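Local coordinates for protein prephenate dehydratase (Arthrobacter aurescens, PDB 3MWB) that probably catalyses the decarboxylating dehydration of prephenate to 3-phenylpyruvate in L-phenylalanine biosynthesis, and binds L-phenylalanine, at residues V47-N61 and D179-G191. Residues are numbered along the deposited sequence; the frame is centred on the assembly and turned at random.
Sequences VRAGEADAAMVPIEN and DAVTRFILVSRPG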
loop_
_atom_site.group_PDB
_atom_site.type_symbol
_atom_site.label_atom_id
_atom_site.label_comp_id
_atom_site.label_asym_id
_atom_site.label_seq_id
_atom_site.Cartn_x
_atom_site.Cartn_y
_atom_site.Cartn_z
ATOM N N VAL A 47 36.759 17.965 -4.321
ATOM C CA VAL A 47 36.100 18.131 -3.026
ATOM C C VAL A 47 36.382 16.915 -2.130
ATOM O O VAL A 47 36.820 17.050 -0.985
ATOM C CB VAL A 47 34.548 18.342 -3.191
ATOM C CG1 VAL A 47 33.854 18.324 -1.853
ATOM C CG2 VAL A 47 34.259 19.659 -3.940
ATOM N N ARG A 48 36.136 15.728 -2.675
ATOM C CA ARG A 48 36.404 14.476 -1.957
ATOM C C ARG A 48 37.854 14.349 -1.447
ATOM O O ARG A 48 38.078 13.840 -0.347
ATOM C CB ARG A 48 36.025 13.287 -2.831
ATOM C CG ARG A 48 34.526 13.149 -2.990
ATOM C CD ARG A 48 34.122 12.340 -4.215
ATOM N NE ARG A 48 32.852 11.665 -3.957
ATOM C CZ ARG A 48 31.989 11.285 -4.899
ATOM N NH1 ARG A 48 32.241 11.532 -6.172
ATOM N NH2 ARG A 48 30.863 10.667 -4.556
ATOM N N ALA A 49 38.819 14.817 -2.243
ATOM C CA ALA A 49 40.243 14.735 -1.913
ATOM C C ALA A 49 40.694 15.760 -0.879
ATOM O O ALA A 49 41.850 15.743 -0.460
ATOM C CB ALA A 49 41.108 14.857 -3.185
ATOM N N GLY A 50 39.800 16.651 -0.474
ATOM C CA GLY A 50 40.163 17.671 0.513
ATOM C C GLY A 50 40.756 18.942 -0.072
ATOM O O GLY A 50 41.282 19.760 0.668
ATOM N N GLU A 51 40.662 19.112 -1.390
ATOM C CA GLU A 51 41.366 20.202 -2.088
ATOM C C GLU A 51 40.439 21.311 -2.579
ATOM O O GLU A 51 40.898 22.257 -3.194
ATOM C CB GLU A 51 42.127 19.666 -3.303
ATOM C CG GLU A 51 43.131 18.566 -3.013
ATOM C CD GLU A 51 44.435 19.079 -2.472
ATOM O OE1 GLU A 51 44.454 19.705 -1.381
ATOM O OE2 GLU A 51 45.460 18.824 -3.136
ATOM N N ALA A 52 39.136 21.157 -2.359
ATOM C CA ALA A 52 38.174 22.223 -2.626
ATOM C C ALA A 52 37.097 22.140 -1.569
ATOM O O ALA A 52 36.820 21.068 -1.038
ATOM C CB ALA A 52 37.562 22.082 -4.027
ATOM N N ASP A 53 36.478 23.261 -1.258
ATOM C CA ASP A 53 35.446 23.246 -0.235
ATOM C C ASP A 53 34.119 22.718 -0.751
ATOM O O ASP A 53 33.444 21.987 -0.048
ATOM C CB ASP A 53 35.285 24.625 0.371
ATOM C CG ASP A 53 36.515 25.049 1.121
ATOM O OD1 ASP A 53 36.828 24.396 2.144
ATOM O OD2 ASP A 53 37.183 26.004 0.669
ATOM N N ALA A 54 33.746 23.098 -1.966
ATOM C CA ALA A 54 32.460 22.701 -2.513
ATOM C C ALA A 54 32.542 22.706 -4.026
ATOM O O ALA A 54 33.390 23.392 -4.604
ATOM C CB ALA A 54 31.375 23.644 -2.026
ATOM N N ALA A 55 31.655 21.950 -4.668
ATOM C CA ALA A 55 31.633 21.862 -6.116
ATOM C C ALA A 55 30.237 22.233 -6.607
ATOM O O ALA A 55 29.258 21.736 -6.073
ATOM C CB ALA A 55 31.975 20.450 -6.554
HETATM N N MSE A 56 30.161 23.106 -7.611
HETATM C CA MSE A 56 28.898 23.541 -8.178
HETATM C C MSE A 56 28.611 22.771 -9.468
HETATM O O MSE A 56 29.315 22.936 -10.473
HETATM C CB MSE A 56 28.909 25.045 -8.455
HETATM C CG MSE A 56 27.553 25.601 -8.920
HETATM SE SE MSE A 56 26.159 25.533 -7.506
HETATM C CE MSE A 56 26.627 27.043 -6.367
ATOM N N VAL A 57 27.573 21.940 -9.429
ATOM C CA VAL A 57 27.270 21.059 -10.546
ATOM C C VAL A 57 25.790 21.104 -10.889
ATOM O O VAL A 57 24.961 21.298 -9.996
ATOM C CB VAL A 57 27.745 19.604 -10.268
ATOM C CG1 VAL A 57 29.279 19.553 -10.122
ATOM C CG2 VAL A 57 27.065 19.012 -9.014
ATOM N N PRO A 58 25.445 20.920 -12.182
ATOM C CA PRO A 58 24.035 20.983 -12.562
ATOM C C PRO A 58 23.319 19.687 -12.206
ATOM O O PRO A 58 23.938 18.614 -12.197
ATOM C CB PRO A 58 24.094 21.141 -14.080
ATOM C CG PRO A 58 25.338 20.404 -14.493
ATOM C CD PRO A 58 26.306 20.498 -13.314
ATOM N N ILE A 59 22.021 19.782 -11.932
ATOM C CA ILE A 59 21.236 18.589 -11.615
ATOM C C ILE A 59 19.924 18.497 -12.381
ATOM O O ILE A 59 19.307 17.437 -12.398
ATOM C CB ILE A 59 20.986 18.416 -10.083
ATOM C CG1 ILE A 59 20.509 16.969 -9.808
ATOM C CG2 ILE A 59 20.027 19.510 -9.565
ATOM C CD1 ILE A 59 20.496 16.483 -8.365
ATOM N N GLU A 60 19.501 19.594 -13.010
ATOM C CA GLU A 60 18.329 19.580 -13.895
ATOM C C GLU A 60 18.390 20.713 -14.936
ATOM O O GLU A 60 18.693 21.858 -14.601
ATOM C CB GLU A 60 17.019 19.653 -13.084
ATOM C CG GLU A 60 15.733 19.614 -13.919
ATOM C CD GLU A 60 15.188 18.200 -14.230
ATOM O OE1 GLU A 60 15.723 17.198 -13.699
ATOM O OE2 GLU A 60 14.193 18.089 -15.004
ATOM N N ASN A 61 18.108 20.363 -16.192
ATOM C CA ASN A 61 17.904 21.324 -17.280
ATOM C C ASN A 61 19.147 22.146 -17.578
ATOM O O ASN A 61 19.074 23.377 -17.677
ATOM C CB ASN A 61 16.725 22.271 -16.979
ATOM C CG ASN A 61 15.383 21.555 -16.903
ATOM O OD1 ASN A 61 15.232 20.433 -17.390
ATOM N ND2 ASN A 61 14.391 22.210 -16.285
ATOM N N ASP A 179 10.284 30.557 -18.913
ATOM C CA ASP A 179 10.452 29.990 -17.577
ATOM C C ASP A 179 11.671 29.074 -17.461
ATOM O O ASP A 179 11.841 28.397 -16.448
ATOM C CB ASP A 179 9.204 29.198 -17.188
ATOM C CG ASP A 179 7.954 30.059 -17.111
ATOM O OD1 ASP A 179 8.006 31.283 -17.400
ATOM O OD2 ASP A 179 6.899 29.498 -16.770
ATOM N N ALA A 180 12.511 29.038 -18.489
ATOM C CA ALA A 180 13.670 28.140 -18.484
ATOM C C ALA A 180 14.617 28.445 -17.318
ATOM O O ALA A 180 15.061 29.590 -17.144
ATOM C CB ALA A 180 14.428 28.250 -19.792
ATOM N N VAL A 181 14.931 27.412 -16.532
ATOM C CA VAL A 181 15.888 27.549 -15.428
ATOM C C VAL A 181 16.697 26.284 -15.329
ATOM O O VAL A 181 16.205 25.216 -15.670
ATOM C CB VAL A 181 15.204 27.786 -14.060
ATOM C CG1 VAL A 181 14.431 29.129 -14.037
ATOM C CG2 VAL A 181 14.272 26.607 -13.698
ATOM N N THR A 182 17.942 26.416 -14.870
ATOM C CA THR A 182 18.765 25.261 -14.551
ATOM C C THR A 182 18.848 25.113 -13.038
ATOM O O THR A 182 19.018 26.098 -12.310
ATOM C CB THR A 182 20.187 25.404 -15.154
ATOM O OG1 THR A 182 20.079 25.561 -16.573
ATOM C CG2 THR A 182 21.071 24.155 -14.843
ATOM N N ARG A 183 18.699 23.888 -12.563
ATOM C CA ARG A 183 18.878 23.613 -11.163
ATOM C C ARG A 183 20.303 23.121 -10.964
ATOM O O ARG A 183 20.775 22.228 -11.684
ATOM C CB ARG A 183 17.866 22.586 -10.690
ATOM C CG ARG A 183 17.658 22.580 -9.182
ATOM C CD ARG A 183 16.599 21.577 -8.761
ATOM N NE ARG A 183 16.925 21.199 -7.403
ATOM C CZ ARG A 183 17.274 19.988 -6.997
ATOM N NH1 ARG A 183 17.253 18.944 -7.808
ATOM N NH2 ARG A 183 17.579 19.827 -5.740
ATOM N N PHE A 184 20.992 23.754 -10.025
ATOM C CA PHE A 184 22.342 23.372 -9.645
ATOM C C PHE A 184 22.366 22.946 -8.176
ATOM O O PHE A 184 21.497 23.341 -7.397
ATOM C CB PHE A 184 23.309 24.564 -9.814
ATOM C CG PHE A 184 23.446 25.061 -11.234
ATOM C CD1 PHE A 184 22.562 26.034 -11.741
ATOM C CD2 PHE A 184 24.482 24.601 -12.047
ATOM C CE1 PHE A 184 22.695 26.521 -13.045
ATOM C CE2 PHE A 184 24.634 25.066 -13.357
ATOM C CZ PHE A 184 23.737 26.042 -13.860
ATOM N N ILE A 185 23.387 22.179 -7.800
ATOM C CA ILE A 185 23.628 21.850 -6.402
ATOM C C ILE A 185 25.077 22.144 -6.040
ATOM O O ILE A 185 25.987 22.010 -6.863
ATOM C CB ILE A 185 23.236 20.370 -6.033
ATOM C CG1 ILE A 185 23.880 19.371 -7.008
ATOM C CG2 ILE A 185 21.719 20.225 -5.963
ATOM C CD1 ILE A 185 23.754 17.907 -6.609
ATOM N N LEU A 186 25.280 22.591 -4.814
ATOM C CA LEU A 186 26.622 22.849 -4.296
ATOM C C LEU A 186 26.927 21.746 -3.293
ATOM O O LEU A 186 26.221 21.577 -2.319
ATOM C CB LEU A 186 26.678 24.218 -3.604
ATOM C CG LEU A 186 28.030 24.791 -3.161
ATOM C CD1 LEU A 186 28.944 25.107 -4.358
ATOM C CD2 LEU A 186 27.794 26.063 -2.325
ATOM N N VAL A 187 27.979 20.993 -3.550
ATOM C CA VAL A 187 28.216 19.763 -2.826
ATOM C C VAL A 187 29.525 19.807 -2.035
ATOM O O VAL A 187 30.549 20.141 -2.591
ATOM C CB VAL A 187 28.232 18.587 -3.815
ATOM C CG1 VAL A 187 28.408 17.293 -3.074
ATOM C CG2 VAL A 187 26.913 18.573 -4.629
ATOM N N SER A 188 29.491 19.457 -0.750
ATOM C CA SER A 188 30.704 19.437 0.071
ATOM C C SER A 188 30.906 18.069 0.711
ATOM O O SER A 188 30.056 17.180 0.567
ATOM C CB SER A 188 30.622 20.505 1.162
ATOM O OG SER A 188 30.427 21.787 0.606
ATOM N N ARG A 189 32.020 17.905 1.420
ATOM C CA ARG A 189 32.219 16.751 2.290
ATOM C C ARG A 189 31.225 16.879 3.468
ATOM O O ARG A 189 30.795 17.991 3.775
ATOM C CB ARG A 189 33.665 16.718 2.831
ATOM C CG ARG A 189 34.749 16.510 1.756
ATOM C CD ARG A 189 36.174 16.421 2.347
ATOM N NE ARG A 189 36.616 17.631 3.062
ATOM C CZ ARG A 189 36.993 18.783 2.493
ATOM N NH1 ARG A 189 36.992 18.944 1.171
ATOM N NH2 ARG A 189 37.361 19.792 3.259
ATOM N N PRO A 190 30.866 15.748 4.133
ATOM C CA PRO A 190 29.919 15.805 5.258
ATOM C C PRO A 190 30.486 16.609 6.410
ATOM O O PRO A 190 31.668 16.512 6.698
ATOM C CB PRO A 190 29.794 14.335 5.702
ATOM C CG PRO A 190 30.308 13.532 4.602
ATOM C CD PRO A 190 31.326 14.368 3.882
ATOM N N GLY A 191 29.643 17.413 7.041
ATOM C CA GLY A 191 29.996 18.135 8.268
ATOM C C GLY A 191 28.704 18.275 9.049
ATOM O O GLY A 191 27.906 17.341 9.084
HETATM O O HOH W 1 38.411 21.819 1.520
HETATM O O HOH W 2 34.026 19.964 1.745
#
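I59 N and E60 N both donate to R183 O, at 2.8 and 3.2 Å and from one face of its carbonyl plane: a classic beta bulge. It shifts by one residue the register of antiparallel strands 54-60 and 181-188, neighbours in a mixed sheet of the periplasmic-binding-protein-like prephenate dehydratase region. I59 and R183 lie alongside each other, with I59 CG2 over one guanidinium face, 3.3 Å from R183 NH1; E85 forms a salt bridge with R183 NE. Beyond the bulge, T182 OG1 lies anti to its carbonyl carbon (chi1 -58°) and donates to N61 O at 2.6 Å, while T182 CG2 covers the F184 ring near its rim. A valine here would probably leave N61 O without its hydroxyl donor and the chain after strand 54-60 less firmly tied. On the other side of the bulge, selenomethionine M56 crosses L186 at about a right angle, CE to L186 CD1 3.6 Å; L186 also packs on Y9. V57 and I185 exchange two nearly straight backbone bonds. R189 reaches back to the Schellman motif ending helix 40-48 and the loop after it: NH1 donates to A52 O, in that loop, and, at 2.9 Å in the carbonyl plane, to a lone pair of V47 O, which also accepts from G50 N.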